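Local coordinates for protein farnesyl diphosphate phosphatase YisP (Bacillus subtilis subsp. subtilis, PDB 3WE9) that hydrolyses farnesyl diphosphate to farnesol and diphosphate, supplying an isoprenoid alcohol needed for biofilm formation, at residues A[8-18]-A[82-90]; A[47-55]-A[101-109]. All blocks are in the same frame, centred on the assembly; numbering follows the deposited sequence.

Interaction 1 of 2, residues A[8-18]-A[82-90]; sequences MKEIKEAYQQC and HLWKAFDHA
A86 enters helix 8-18 as a knob into a hole formed by I11, A14, Y15 and C18, the central feature of this crossed-helix packing in the all-helical phytoene/squalene synthase fold. The axes cross at -99° and come within 7.8 Å, a close approach consistent with the small side chains where the helices meet: CB of A14 and CB of A86 are 3.6 Å apart. The methyl of A86 also lies over one face of the Y15 ring, its CB 3.8 Å from the ring centroid and only 16° off the normal, so the contact is a CH-pi interaction, displaced toward the CG-CD1 side of the ring. Y15 leaves its helix obliquely to the partner, but the end of its ring comes nearer, bringing OH to 3.4 Å from CB of A90.

At one end of the crossing, H89 stands at nearly a right angle to Y15, the two ring planes inclined at 89°. CB of H89 points toward helix 8-18 and packs on CG2 of I11, while the end of the M8 side chain comes near the imidazole ring. The other branch of I11 turns to K85: CG1 rests against the CB and backbone carbonyl of that lysine. Toward the opposite end, L83 packs on C18 and Q17, its CG against SG of C18 and its CD1 against NE2 of Q17.

Charge appears at the margin. The extended chain of K85 slants across E10, its CD near the glutamate CB, and ends in a long salt bridge in which K85 NZ is 3.7 Å from E10 OE1.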
ATOM      1  N   MET A   8      13.072  -9.916  25.333  1.00 30.69           N
ATOM      2  CA  MET A   8      13.171 -10.425  23.969  1.00 31.73           C
ATOM      3  C   MET A   8      12.017 -11.382  23.703  1.00 31.05           C
ATOM      4  O   MET A   8      11.477 -11.425  22.602  1.00 29.91           O
ATOM      5  CB  MET A   8      14.504 -11.147  23.750  1.00 32.90           C
ATOM      6  CG  MET A   8      14.735 -11.632  22.319  1.00 36.91           C
ATOM      7  SD  MET A   8      14.575 -10.327  21.054  1.00 42.03           S
ATOM      8  CE  MET A   8      15.537  -9.012  21.787  1.00 38.61           C
ATOM      9  N   LYS A   9      11.642 -12.153  24.717  1.00 30.94           N
ATOM     10  CA  LYS A   9      10.537 -13.086  24.565  1.00 32.27           C
ATOM     11  C   LYS A   9       9.281 -12.295  24.221  1.00 31.91           C
ATOM     12  O   LYS A   9       8.502 -12.686  23.355  1.00 33.04           O
ATOM     13  CB  LYS A   9      10.319 -13.871  25.860  1.00 32.09           C
ATOM     14  CG  LYS A   9      11.448 -14.823  26.207  1.00 32.48           C
ATOM     15  CD  LYS A   9      11.129 -15.602  27.472  1.00 33.94           C
ATOM     16  CE  LYS A   9      12.241 -16.572  27.833  1.00 34.12           C
ATOM     17  NZ  LYS A   9      11.903 -17.337  29.073  1.00 36.30           N
ATOM     18  N   GLU A  10       9.100 -11.171  24.902  1.00 33.04           N
ATOM     19  CA  GLU A  10       7.944 -10.320  24.673  1.00 35.26           C
ATOM     20  C   GLU A  10       7.999  -9.687  23.289  1.00 34.81           C
ATOM     21  O   GLU A  10       6.969  -9.491  22.644  1.00 33.63           O
ATOM     22  CB  GLU A  10       7.882  -9.239  25.745  1.00 36.86           C
ATOM     23  CG  GLU A  10       8.019  -9.800  27.145  1.00 42.08           C
ATOM     24  CD  GLU A  10       7.685  -8.790  28.209  1.00 44.48           C
ATOM     25  OE1 GLU A  10       8.143  -7.632  28.101  1.00 46.68           O
ATOM     26  OE2 GLU A  10       6.967  -9.160  29.158  1.00 48.31           O
ATOM     27  N   ILE A  11       9.207  -9.367  22.836  1.00 34.27           N
ATOM     28  CA  ILE A  11       9.389  -8.777  21.514  1.00 32.86           C
ATOM     29  C   ILE A  11       8.992  -9.777  20.430  1.00 33.81           C
ATOM     30  O   ILE A  11       8.324  -9.415  19.463  1.00 35.35           O
ATOM     31  CB  ILE A  11      10.855  -8.329  21.313  1.00 32.51           C
ATOM     32  CG1 ILE A  11      11.114  -7.084  22.164  1.00 30.84           C
ATOM     33  CG2 ILE A  11      11.139  -8.058  19.831  1.00 28.92           C
ATOM     34  CD1 ILE A  11      12.561  -6.652  22.230  1.00 31.62           C
ATOM     35  N   LYS A  12       9.397 -11.033  20.595  1.00 34.30           N
ATOM     36  CA  LYS A  12       9.070 -12.076  19.622  1.00 36.76           C
ATOM     37  C   LYS A  12       7.563 -12.308  19.575  1.00 36.86           C
ATOM     38  O   LYS A  12       6.995 -12.573  18.515  1.00 35.67           O
ATOM     39  CB  LYS A  12       9.783 -13.384  19.980  1.00 38.25           C
ATOM     40  CG  LYS A  12      11.292 -13.369  19.745  1.00 43.08           C
ATOM     41  CD  LYS A  12      11.640 -13.421  18.254  1.00 46.53           C
ATOM     42  CE  LYS A  12      13.152 -13.493  18.035  1.00 47.45           C
ATOM     43  NZ  LYS A  12      13.774 -14.640  18.763  1.00 47.38           N
ATOM     44  N   GLU A  13       6.922 -12.224  20.735  1.00 37.59           N
ATOM     45  CA  GLU A  13       5.479 -12.402  20.806  1.00 38.49           C
ATOM     46  C   GLU A  13       4.807 -11.271  20.043  1.00 36.69           C
ATOM     47  O   GLU A  13       3.914 -11.507  19.229  1.00 36.42           O
ATOM     48  CB  GLU A  13       5.004 -12.386  22.259  1.00 41.29           C
ATOM     49  CG  GLU A  13       5.133 -13.716  22.969  1.00 46.15           C
ATOM     50  CD  GLU A  13       4.619 -13.663  24.394  1.00 48.39           C
ATOM     51  OE1 GLU A  13       3.490 -13.166  24.603  1.00 50.09           O
ATOM     52  OE2 GLU A  13       5.346 -14.121  25.304  1.00 50.75           O
ATOM     53  N   ALA A  14       5.247 -10.045  20.317  1.00 35.21           N
ATOM     54  CA  ALA A  14       4.706  -8.861  19.664  1.00 33.45           C
ATOM     55  C   ALA A  14       4.878  -8.921  18.151  1.00 32.93           C
ATOM     56  O   ALA A  14       3.996  -8.492  17.409  1.00 31.70           O
ATOM     57  CB  ALA A  14       5.370  -7.608  20.219  1.00 31.59           C
ATOM     58  N   TYR A  15       6.015  -9.439  17.689  1.00 33.09           N
ATOM     59  CA  TYR A  15       6.260  -9.550  16.251  1.00 32.35           C
ATOM     60  C   TYR A  15       5.259 -10.511  15.603  1.00 33.38           C
ATOM     61  O   TYR A  15       4.658 -10.198  14.573  1.00 30.92           O
ATOM     62  CB  TYR A  15       7.682 -10.050  15.975  1.00 30.13           C
ATOM     63  CG  TYR A  15       8.728  -8.967  15.770  1.00 27.46           C
ATOM     64  CD1 TYR A  15       8.539  -7.947  14.832  1.00 26.73           C
ATOM     65  CD2 TYR A  15       9.947  -9.009  16.455  1.00 26.95           C
ATOM     66  CE1 TYR A  15       9.544  -6.998  14.574  1.00 21.41           C
ATOM     67  CE2 TYR A  15      10.953  -8.072  16.207  1.00 23.56           C
ATOM     68  CZ  TYR A  15      10.747  -7.071  15.262  1.00 24.86           C
ATOM     69  OH  TYR A  15      11.746  -6.156  14.995  1.00 22.05           O
ATOM     70  N   GLN A  16       5.095 -11.687  16.202  1.00 34.84           N
ATOM     71  CA  GLN A  16       4.163 -12.676  15.678  1.00 36.52           C
ATOM     72  C   GLN A  16       2.768 -12.092  15.556  1.00 36.32           C
ATOM     73  O   GLN A  16       2.053 -12.357  14.591  1.00 35.70           O
ATOM     74  CB  GLN A  16       4.127 -13.914  16.574  1.00 38.61           C
ATOM     75  CG  GLN A  16       5.333 -14.801  16.394  1.00 42.99           C
ATOM     76  CD  GLN A  16       5.651 -15.029  14.927  1.00 44.83           C
ATOM     77  OE1 GLN A  16       4.797 -15.468  14.156  1.00 47.48           O
ATOM     78  NE2 GLN A  16       6.883 -14.725  14.535  1.00 45.41           N
ATOM     79  N   GLN A  17       2.386 -11.288  16.536  1.00 36.42           N
ATOM     80  CA  GLN A  17       1.075 -10.670  16.508  1.00 37.71           C
ATOM     81  C   GLN A  17       1.037  -9.627  15.395  1.00 36.33           C
ATOM     82  O   GLN A  17      -0.003  -9.407  14.776  1.00 35.83           O
ATOM     83  CB  GLN A  17       0.767 -10.057  17.872  1.00 40.11           C
ATOM     84  CG  GLN A  17       0.795 -11.108  18.971  1.00 44.42           C
ATOM     85  CD  GLN A  17       0.402 -10.572  20.330  1.00 47.06           C
ATOM     86  OE1 GLN A  17       0.390 -11.311  21.317  1.00 48.69           O
ATOM     87  NE2 GLN A  17       0.075  -9.286  20.392  1.00 48.37           N
ATOM     88  N   CYS A  18       2.174  -8.988  15.133  1.00 33.93           N
ATOM     89  CA  CYS A  18       2.232  -8.006  14.055  1.00 32.23           C
ATOM     90  C   CYS A  18       1.985  -8.750  12.745  1.00 31.88           C
ATOM     91  O   CYS A  18       1.330  -8.232  11.844  1.00 31.69           O
ATOM     92  CB  CYS A  18       3.601  -7.315  14.012  1.00 31.36           C
ATOM     93  SG  CYS A  18       3.860  -6.044  15.280  1.00 29.11           S
ATOM     94  N   HIS A  82       3.056  -2.325  24.313  1.00 57.98           N
ATOM     95  CA  HIS A  82       2.234  -3.369  23.713  1.00 57.91           C
ATOM     96  C   HIS A  82       2.920  -3.905  22.456  1.00 57.06           C
ATOM     97  O   HIS A  82       3.853  -4.708  22.534  1.00 57.15           O
ATOM     98  CB  HIS A  82       0.857  -2.808  23.344  1.00 58.42           C
ATOM     99  CG  HIS A  82      -0.077  -3.829  22.770  1.00 59.57           C
ATOM    100  ND1 HIS A  82      -1.148  -3.491  21.969  1.00 60.54           N
ATOM    101  CD2 HIS A  82      -0.103  -5.179  22.883  1.00 60.03           C
ATOM    102  CE1 HIS A  82      -1.792  -4.589  21.614  1.00 60.57           C
ATOM    103  NE2 HIS A  82      -1.179  -5.627  22.154  1.00 60.17           N
ATOM    104  N   LEU A  83       2.443  -3.456  21.300  1.00 55.42           N
ATOM    105  CA  LEU A  83       3.004  -3.857  20.016  1.00 53.42           C
ATOM    106  C   LEU A  83       4.247  -3.012  19.765  1.00 51.73           C
ATOM    107  O   LEU A  83       5.047  -3.306  18.875  1.00 50.06           O
ATOM    108  CB  LEU A  83       1.976  -3.622  18.906  1.00 53.80           C
ATOM    109  CG  LEU A  83       1.358  -4.835  18.206  1.00 55.25           C
ATOM    110  CD1 LEU A  83       1.064  -5.942  19.202  1.00 55.65           C
ATOM    111  CD2 LEU A  83       0.094  -4.384  17.489  1.00 55.57           C
ATOM    112  N   TRP A  84       4.400  -1.968  20.575  1.00 49.89           N
ATOM    113  CA  TRP A  84       5.526  -1.051  20.467  1.00 48.93           C
ATOM    114  C   TRP A  84       6.865  -1.719  20.727  1.00 46.81           C
ATOM    115  O   TRP A  84       7.896  -1.268  20.226  1.00 46.24           O
ATOM    116  CB  TRP A  84       5.357   0.114  21.439  1.00 51.92           C
ATOM    117  CG  TRP A  84       4.210   1.014  21.110  1.00 56.53           C
ATOM    118  CD1 TRP A  84       3.956   1.614  19.908  1.00 57.33           C
ATOM    119  CD2 TRP A  84       3.187   1.464  22.006  1.00 58.31           C
ATOM    120  NE1 TRP A  84       2.840   2.410  20.001  1.00 58.59           N
ATOM    121  CE2 TRP A  84       2.348   2.337  21.279  1.00 59.19           C
ATOM    122  CE3 TRP A  84       2.897   1.214  23.356  1.00 60.00           C
ATOM    123  CZ2 TRP A  84       1.237   2.967  21.856  1.00 60.30           C
ATOM    124  CZ3 TRP A  84       1.791   1.841  23.931  1.00 60.61           C
ATOM    125  CH2 TRP A  84       0.976   2.707  23.178  1.00 60.47           C
ATOM    126  N   LYS A  85       6.851  -2.788  21.516  1.00 44.73           N
ATOM    127  CA  LYS A  85       8.080  -3.506  21.835  1.00 42.81           C
ATOM    128  C   LYS A  85       8.744  -3.987  20.547  1.00 39.67           C
ATOM    129  O   LYS A  85       9.945  -3.807  20.353  1.00 37.89           O
ATOM    130  CB  LYS A  85       7.772  -4.704  22.738  1.00 44.12           C
ATOM    131  CG  LYS A  85       6.926  -4.361  23.951  1.00 46.58           C
ATOM    132  CD  LYS A  85       6.530  -5.605  24.730  1.00 47.98           C
ATOM    133  CE  LYS A  85       5.403  -5.299  25.707  1.00 49.00           C
ATOM    134  NZ  LYS A  85       4.972  -6.497  26.480  1.00 49.04           N
ATOM    135  N   ALA A  86       7.952  -4.598  19.671  1.00 36.90           N
ATOM    136  CA  ALA A  86       8.458  -5.104  18.402  1.00 34.91           C
ATOM    137  C   ALA A  86       8.828  -3.947  17.482  1.00 34.20           C
ATOM    138  O   ALA A  86       9.792  -4.032  16.720  1.00 33.54           O
ATOM    139  CB  ALA A  86       7.410  -5.983  17.736  1.00 33.67           C
ATOM    140  N   PHE A  87       8.063  -2.863  17.560  1.00 32.97           N
ATOM    141  CA  PHE A  87       8.331  -1.701  16.725  1.00 33.02           C
ATOM    142  C   PHE A  87       9.641  -1.020  17.107  1.00 31.60           C
ATOM    143  O   PHE A  87      10.404  -0.603  16.233  1.00 28.26           O
ATOM    144  CB  PHE A  87       7.174  -0.702  16.811  1.00 35.19           C
ATOM    145  CG  PHE A  87       7.320   0.459  15.881  1.00 36.98           C
ATOM    146  CD1 PHE A  87       7.987   1.613  16.285  1.00 36.57           C
ATOM    147  CD2 PHE A  87       6.824   0.388  14.580  1.00 37.68           C
ATOM    148  CE1 PHE A  87       8.159   2.677  15.411  1.00 36.96           C
ATOM    149  CE2 PHE A  87       6.991   1.448  13.698  1.00 37.50           C
ATOM    150  CZ  PHE A  87       7.662   2.597  14.116  1.00 37.31           C
ATOM    151  N   ASP A  88       9.903  -0.902  18.407  1.00 30.15           N
ATOM    152  CA  ASP A  88      11.147  -0.284  18.853  1.00 28.85           C
ATOM    153  C   ASP A  88      12.316  -1.167  18.442  1.00 24.93           C
ATOM    154  O   ASP A  88      13.378  -0.673  18.073  1.00 25.06           O
ATOM    155  CB  ASP A  88      11.173  -0.106  20.371  1.00 32.20           C
ATOM    156  CG  ASP A  88      12.528   0.381  20.871  1.00 34.21           C
ATOM    157  OD1 ASP A  88      12.951   1.493  20.480  1.00 36.66           O
ATOM    158  OD2 ASP A  88      13.177  -0.351  21.649  1.00 36.07           O
ATOM    159  N   HIS A  89      12.119  -2.480  18.514  1.00 23.42           N
ATOM    160  CA  HIS A  89      13.171  -3.410  18.132  1.00 21.38           C
ATOM    161  C   HIS A  89      13.518  -3.208  16.660  1.00 21.31           C
ATOM    162  O   HIS A  89      14.692  -3.101  16.295  1.00 19.61           O
ATOM    163  CB  HIS A  89      12.730  -4.858  18.348  1.00 19.56           C
ATOM    164  CG  HIS A  89      13.741  -5.861  17.886  1.00 20.32           C
ATOM    165  ND1 HIS A  89      14.817  -6.248  18.657  1.00 22.58           N
ATOM    166  CD2 HIS A  89      13.866  -6.520  16.710  1.00 20.15           C
ATOM    167  CE1 HIS A  89      15.559  -7.101  17.976  1.00 20.26           C
ATOM    168  NE2 HIS A  89      15.006  -7.284  16.791  1.00 24.47           N
ATOM    169  N   ALA A  90      12.489  -3.173  15.815  1.00 22.25           N
ATOM    170  CA  ALA A  90      12.680  -2.988  14.378  1.00 21.24           C
ATOM    171  C   ALA A  90      13.372  -1.656  14.109  1.00 21.32           C
ATOM    172  O   ALA A  90      14.277  -1.556  13.279  1.00 20.24           O
ATOM    173  CB  ALA A  90      11.337  -3.024  13.666  1.00 23.98           C
TER

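Interaction 2 of 2, residues A[47-55]-A[101-109]; sequences VLSFCHTAA and FREFIAAQK
Helices 47-54 and 101-107 run nearly parallel, at 22° to each other, with their axes 10.3 Å apart at closest approach. This wide spacing within the all-helical phytoene/squalene synthase fold is bridged by aromatic side chains. F50 and F101 form an offset edge-to-face pair: the edge of F101 is directed at the face of F50, with the planes at 72° and the centroids 5.3 Å apart. A chi1 of 164° swings the F50 ring off the backbone N and across the gap, where CE2 meets CD1 of F101 at 3.4 Å. V47 CG1 touches CE1 of F101.

F104 reaches back toward helix 47-54 and receives the sulfur of C51 over one face, a Cys sulfur-aromatic contact in which SG lies 4.2 Å from the ring centroid. A54 CB lies at the edge of the same ring, and C51 O approaches F104 CE1 from the side the sulfur is on, 3.5 Å away. M135 of helix 118-140 touches C51, F101 and F104, and the F104 side chain is also close to a bound triethylene glycol, probably from crystallisation, that may mark a pocket.

At the C-terminal end the chain of Q108, bent at chi2, lays CG against O of A54 and brings OE1 to CA of A55. I105 reaches F50 and A54 at once, and its CD1 is tightly packed against CB of A54 at 3.4 Å.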
ATOM      1  N   VAL A  47       6.245  -2.510  10.928  1.00 23.88           N
ATOM      2  CA  VAL A  47       5.998  -1.247  10.240  1.00 24.78           C
ATOM      3  C   VAL A  47       4.575  -1.159   9.693  1.00 25.63           C
ATOM      4  O   VAL A  47       3.882  -0.164   9.912  1.00 25.88           O
ATOM      5  CB  VAL A  47       7.001  -1.036   9.081  1.00 24.28           C
ATOM      6  CG1 VAL A  47       6.578   0.159   8.226  1.00 24.71           C
ATOM      7  CG2 VAL A  47       8.400  -0.812   9.648  1.00 24.13           C
ATOM      8  N   LEU A  48       4.133  -2.198   8.991  1.00 25.70           N
ATOM      9  CA  LEU A  48       2.784  -2.188   8.432  1.00 27.57           C
ATOM     10  C   LEU A  48       1.700  -2.326   9.504  1.00 27.40           C
ATOM     11  O   LEU A  48       0.593  -1.815   9.337  1.00 28.17           O
ATOM     12  CB  LEU A  48       2.633  -3.285   7.375  1.00 27.64           C
ATOM     13  CG  LEU A  48       3.503  -3.111   6.122  1.00 28.23           C
ATOM     14  CD1 LEU A  48       3.063  -4.110   5.062  1.00 29.68           C
ATOM     15  CD2 LEU A  48       3.376  -1.691   5.589  1.00 30.88           C
ATOM     16  N   SER A  49       2.008  -3.022  10.594  1.00 27.84           N
ATOM     17  CA  SER A  49       1.046  -3.162  11.684  1.00 28.93           C
ATOM     18  C   SER A  49       0.819  -1.762  12.246  1.00 29.07           C
ATOM     19  O   SER A  49      -0.316  -1.374  12.544  1.00 28.42           O
ATOM     20  CB  SER A  49       1.589  -4.082  12.783  1.00 29.53           C
ATOM     21  OG  SER A  49       1.581  -5.436  12.366  1.00 32.56           O
ATOM     22  N   PHE A  50       1.913  -1.014  12.382  1.00 27.93           N
ATOM     23  CA  PHE A  50       1.863   0.357  12.871  1.00 30.42           C
ATOM     24  C   PHE A  50       0.933   1.164  11.970  1.00 31.88           C
ATOM     25  O   PHE A  50       0.063   1.890  12.448  1.00 31.35           O
ATOM     26  CB  PHE A  50       3.259   0.987  12.845  1.00 31.90           C
ATOM     27  CG  PHE A  50       3.248   2.485  12.958  1.00 33.71           C
ATOM     28  CD1 PHE A  50       3.090   3.105  14.194  1.00 36.51           C
ATOM     29  CD2 PHE A  50       3.359   3.278  11.817  1.00 35.32           C
ATOM     30  CE1 PHE A  50       3.042   4.495  14.293  1.00 37.35           C
ATOM     31  CE2 PHE A  50       3.311   4.665  11.901  1.00 35.38           C
ATOM     32  CZ  PHE A  50       3.151   5.276  13.143  1.00 37.44           C
ATOM     33  N   CYS A  51       1.133   1.035  10.662  1.00 31.00           N
ATOM     34  CA  CYS A  51       0.313   1.743   9.687  1.00 32.16           C
ATOM     35  C   CYS A  51      -1.167   1.396   9.851  1.00 33.37           C
ATOM     36  O   CYS A  51      -2.014   2.289   9.933  1.00 32.72           O
ATOM     37  CB  CYS A  51       0.779   1.412   8.264  1.00 29.75           C
ATOM     38  SG  CYS A  51       2.386   2.144   7.824  1.00 28.89           S
ATOM     39  N   HIS A  52      -1.474   0.102   9.902  1.00 35.18           N
ATOM     40  CA  HIS A  52      -2.852  -0.346  10.065  1.00 39.17           C
ATOM     41  C   HIS A  52      -3.447   0.230  11.345  1.00 41.53           C
ATOM     42  O   HIS A  52      -4.537   0.809  11.329  1.00 41.54           O
ATOM     43  CB  HIS A  52      -2.925  -1.873  10.122  1.00 41.77           C
ATOM     44  CG  HIS A  52      -4.308  -2.402  10.358  1.00 45.55           C
ATOM     45  ND1 HIS A  52      -5.313  -2.299   9.420  1.00 46.49           N
ATOM     46  CD2 HIS A  52      -4.857  -3.018  11.432  1.00 46.67           C
ATOM     47  CE1 HIS A  52      -6.422  -2.829   9.905  1.00 47.49           C
ATOM     48  NE2 HIS A  52      -6.172  -3.273  11.124  1.00 47.98           N
ATOM     49  N   THR A  53      -2.724   0.067  12.451  1.00 42.25           N
ATOM     50  CA  THR A  53      -3.171   0.565  13.749  1.00 43.98           C
ATOM     51  C   THR A  53      -3.489   2.053  13.708  1.00 44.92           C
ATOM     52  O   THR A  53      -4.554   2.482  14.157  1.00 44.98           O
ATOM     53  CB  THR A  53      -2.105   0.322  14.841  1.00 44.55           C
ATOM     54  OG1 THR A  53      -1.997  -1.083  15.096  1.00 46.68           O
ATOM     55  CG2 THR A  53      -2.483   1.037  16.133  1.00 45.87           C
ATOM     56  N   ALA A  54      -2.564   2.838  13.170  1.00 44.79           N
ATOM     57  CA  ALA A  54      -2.750   4.278  13.077  1.00 46.80           C
ATOM     58  C   ALA A  54      -3.901   4.641  12.141  1.00 47.58           C
ATOM     59  O   ALA A  54      -4.548   5.671  12.318  1.00 47.10           O
ATOM     60  CB  ALA A  54      -1.461   4.940  12.600  1.00 46.35           C
ATOM     61  N   ALA A  55      -4.153   3.789  11.151  1.00 48.75           N
ATOM     62  CA  ALA A  55      -5.222   4.023  10.181  1.00 50.73           C
ATOM     63  C   ALA A  55      -6.595   3.684  10.757  1.00 52.21           C
ATOM     64  O   ALA A  55      -7.620   3.852  10.091  1.00 52.56           O
ATOM     65  CB  ALA A  55      -4.967   3.203   8.921  1.00 50.30           C
ATOM     66  N   PHE A 101       7.004   8.198   9.601  1.00 31.06           N
ATOM     67  CA  PHE A 101       6.027   7.710  10.565  1.00 31.31           C
ATOM     68  C   PHE A 101       5.161   8.873  11.046  1.00 33.29           C
ATOM     69  O   PHE A 101       3.947   8.723  11.225  1.00 31.94           O
ATOM     70  CB  PHE A 101       6.738   7.041  11.744  1.00 31.58           C
ATOM     71  CG  PHE A 101       7.418   5.752  11.382  1.00 30.81           C
ATOM     72  CD1 PHE A 101       6.692   4.565  11.289  1.00 30.80           C
ATOM     73  CD2 PHE A 101       8.774   5.733  11.087  1.00 29.59           C
ATOM     74  CE1 PHE A 101       7.314   3.372  10.905  1.00 29.69           C
ATOM     75  CE2 PHE A 101       9.406   4.551  10.701  1.00 29.78           C
ATOM     76  CZ  PHE A 101       8.676   3.368  10.610  1.00 29.53           C
ATOM     77  N   ARG A 102       5.787  10.030  11.246  1.00 33.47           N
ATOM     78  CA  ARG A 102       5.061  11.217  11.684  1.00 36.69           C
ATOM     79  C   ARG A 102       4.124  11.621  10.553  1.00 36.72           C
ATOM     80  O   ARG A 102       2.928  11.827  10.761  1.00 38.05           O
ATOM     81  CB  ARG A 102       6.031  12.364  11.975  1.00 37.55           C
ATOM     82  CG  ARG A 102       7.089  12.041  13.019  1.00 41.46           C
ATOM     83  CD  ARG A 102       8.089  13.182  13.141  1.00 44.19           C
ATOM     84  NE  ARG A 102       9.195  12.861  14.038  1.00 46.76           N
ATOM     85  CZ  ARG A 102       9.050  12.559  15.324  1.00 48.00           C
ATOM     86  NH1 ARG A 102       7.842  12.533  15.873  1.00 47.69           N
ATOM     87  NH2 ARG A 102      10.117  12.286  16.065  1.00 49.21           N
ATOM     88  N   GLU A 103       4.689  11.724   9.354  1.00 37.28           N
ATOM     89  CA  GLU A 103       3.934  12.088   8.160  1.00 38.58           C
ATOM     90  C   GLU A 103       2.653  11.272   8.054  1.00 37.30           C
ATOM     91  O   GLU A 103       1.567  11.822   7.872  1.00 37.42           O
ATOM     92  CB  GLU A 103       4.791  11.860   6.916  1.00 41.51           C
ATOM     93  CG  GLU A 103       5.532  13.086   6.422  1.00 46.95           C
ATOM     94  CD  GLU A 103       4.686  13.929   5.485  1.00 50.48           C
ATOM     95  OE1 GLU A 103       3.653  14.477   5.934  1.00 50.64           O
ATOM     96  OE2 GLU A 103       5.052  14.033   4.294  1.00 53.66           O
ATOM     97  N   PHE A 104       2.792   9.956   8.176  1.00 35.14           N
ATOM     98  CA  PHE A 104       1.658   9.048   8.082  1.00 33.85           C
ATOM     99  C   PHE A 104       0.592   9.374   9.126  1.00 34.39           C
ATOM    100  O   PHE A 104      -0.592   9.456   8.806  1.00 33.59           O
ATOM    101  CB  PHE A 104       2.141   7.603   8.244  1.00 31.85           C
ATOM    102  CG  PHE A 104       1.100   6.572   7.914  1.00 31.52           C
ATOM    103  CD1 PHE A 104       0.148   6.194   8.854  1.00 31.28           C
ATOM    104  CD2 PHE A 104       1.066   5.985   6.652  1.00 30.43           C
ATOM    105  CE1 PHE A 104      -0.824   5.242   8.545  1.00 31.95           C
ATOM    106  CE2 PHE A 104       0.098   5.032   6.331  1.00 31.21           C
ATOM    107  CZ  PHE A 104      -0.848   4.661   7.277  1.00 30.98           C
ATOM    108  N   ILE A 105       1.014   9.568  10.371  1.00 34.60           N
ATOM    109  CA  ILE A 105       0.083   9.889  11.449  1.00 37.60           C
ATOM    110  C   ILE A 105      -0.711  11.156  11.144  1.00 37.94           C
ATOM    111  O   ILE A 105      -1.936  11.167  11.255  1.00 38.62           O
ATOM    112  CB  ILE A 105       0.816  10.083  12.796  1.00 37.80           C
ATOM    113  CG1 ILE A 105       1.364   8.745  13.293  1.00 39.30           C
ATOM    114  CG2 ILE A 105      -0.138  10.678  13.829  1.00 40.27           C
ATOM    115  CD1 ILE A 105       0.289   7.706  13.538  1.00 38.99           C
ATOM    116  N   ALA A 106      -0.008  12.219  10.764  1.00 38.01           N
ATOM    117  CA  ALA A 106      -0.653  13.485  10.450  1.00 39.75           C
ATOM    118  C   ALA A 106      -1.702  13.331   9.352  1.00 41.89           C
ATOM    119  O   ALA A 106      -2.767  13.941   9.410  1.00 40.09           O
ATOM    120  CB  ALA A 106       0.403  14.515  10.033  1.00 39.01           C
ATOM    121  N   ALA A 107      -1.394  12.503   8.358  1.00 43.09           N
ATOM    122  CA  ALA A 107      -2.291  12.272   7.225  1.00 44.95           C
ATOM    123  C   ALA A 107      -3.587  11.541   7.574  1.00 46.70           C
ATOM    124  O   ALA A 107      -4.513  11.489   6.758  1.00 46.38           O
ATOM    125  CB  ALA A 107      -1.549  11.518   6.123  1.00 45.61           C
ATOM    126  N   GLN A 108      -3.658  10.968   8.771  1.00 49.28           N
ATOM    127  CA  GLN A 108      -4.873  10.275   9.182  1.00 52.94           C
ATOM    128  C   GLN A 108      -5.934  11.265   9.652  1.00 55.18           C
ATOM    129  O   GLN A 108      -7.113  10.929   9.686  1.00 56.10           O
ATOM    130  CB  GLN A 108      -4.567   9.239  10.277  1.00 52.32           C
ATOM    131  CG  GLN A 108      -3.708   8.080   9.779  1.00 52.68           C
ATOM    132  CD  GLN A 108      -4.235   7.505   8.481  1.00 52.43           C
ATOM    133  OE1 GLN A 108      -5.421   7.233   8.355  1.00 51.94           O
ATOM    134  NE2 GLN A 108      -3.353   7.316   7.512  1.00 52.47           N
ATOM    135  N   LYS A 109      -5.524  12.469  10.052  1.00 57.77           N
ATOM    136  CA  LYS A 109      -6.507  13.478  10.453  1.00 59.62           C
ATOM    137  C   LYS A 109      -7.119  13.760   9.069  1.00 60.63           C
ATOM    138  O   LYS A 109      -6.385  14.054   8.122  1.00 61.19           O
ATOM    139  CB  LYS A 109      -5.811  14.730  11.016  1.00 60.60           C
ATOM    140  CG  LYS A 109      -4.567  14.435  11.863  1.00 60.62           C
ATOM    141  CD  LYS A 109      -4.926  13.876  13.233  1.00 61.20           C
ATOM    142  CE  LYS A 109      -3.673  13.707  14.101  1.00 60.94           C
ATOM    143  NZ  LYS A 109      -2.881  14.967  14.207  1.00 60.60           N
TER

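Overall arrangement
Helices 38-54, 84-94 and 98-107 follow one another among the modelled helices, and helix 6-25 also packs on the first two, so the contacts are neighbours with centres about 17 Å apart. Interaction 1 lies farther from the chain centre, about 22 Å against 12 Å, and edges its alanine-lined crossing with an ion pair; interaction 2 joins nearly parallel helices through phenylalanines and a cysteine sulfur. Both are partly buried. F87, which faces away from helix 8-18, links them: its ring meets F101 edge-to-face and also touches F50. C18 and S49 provide a second junction, with C18 O 2.9 Å from S49 OG.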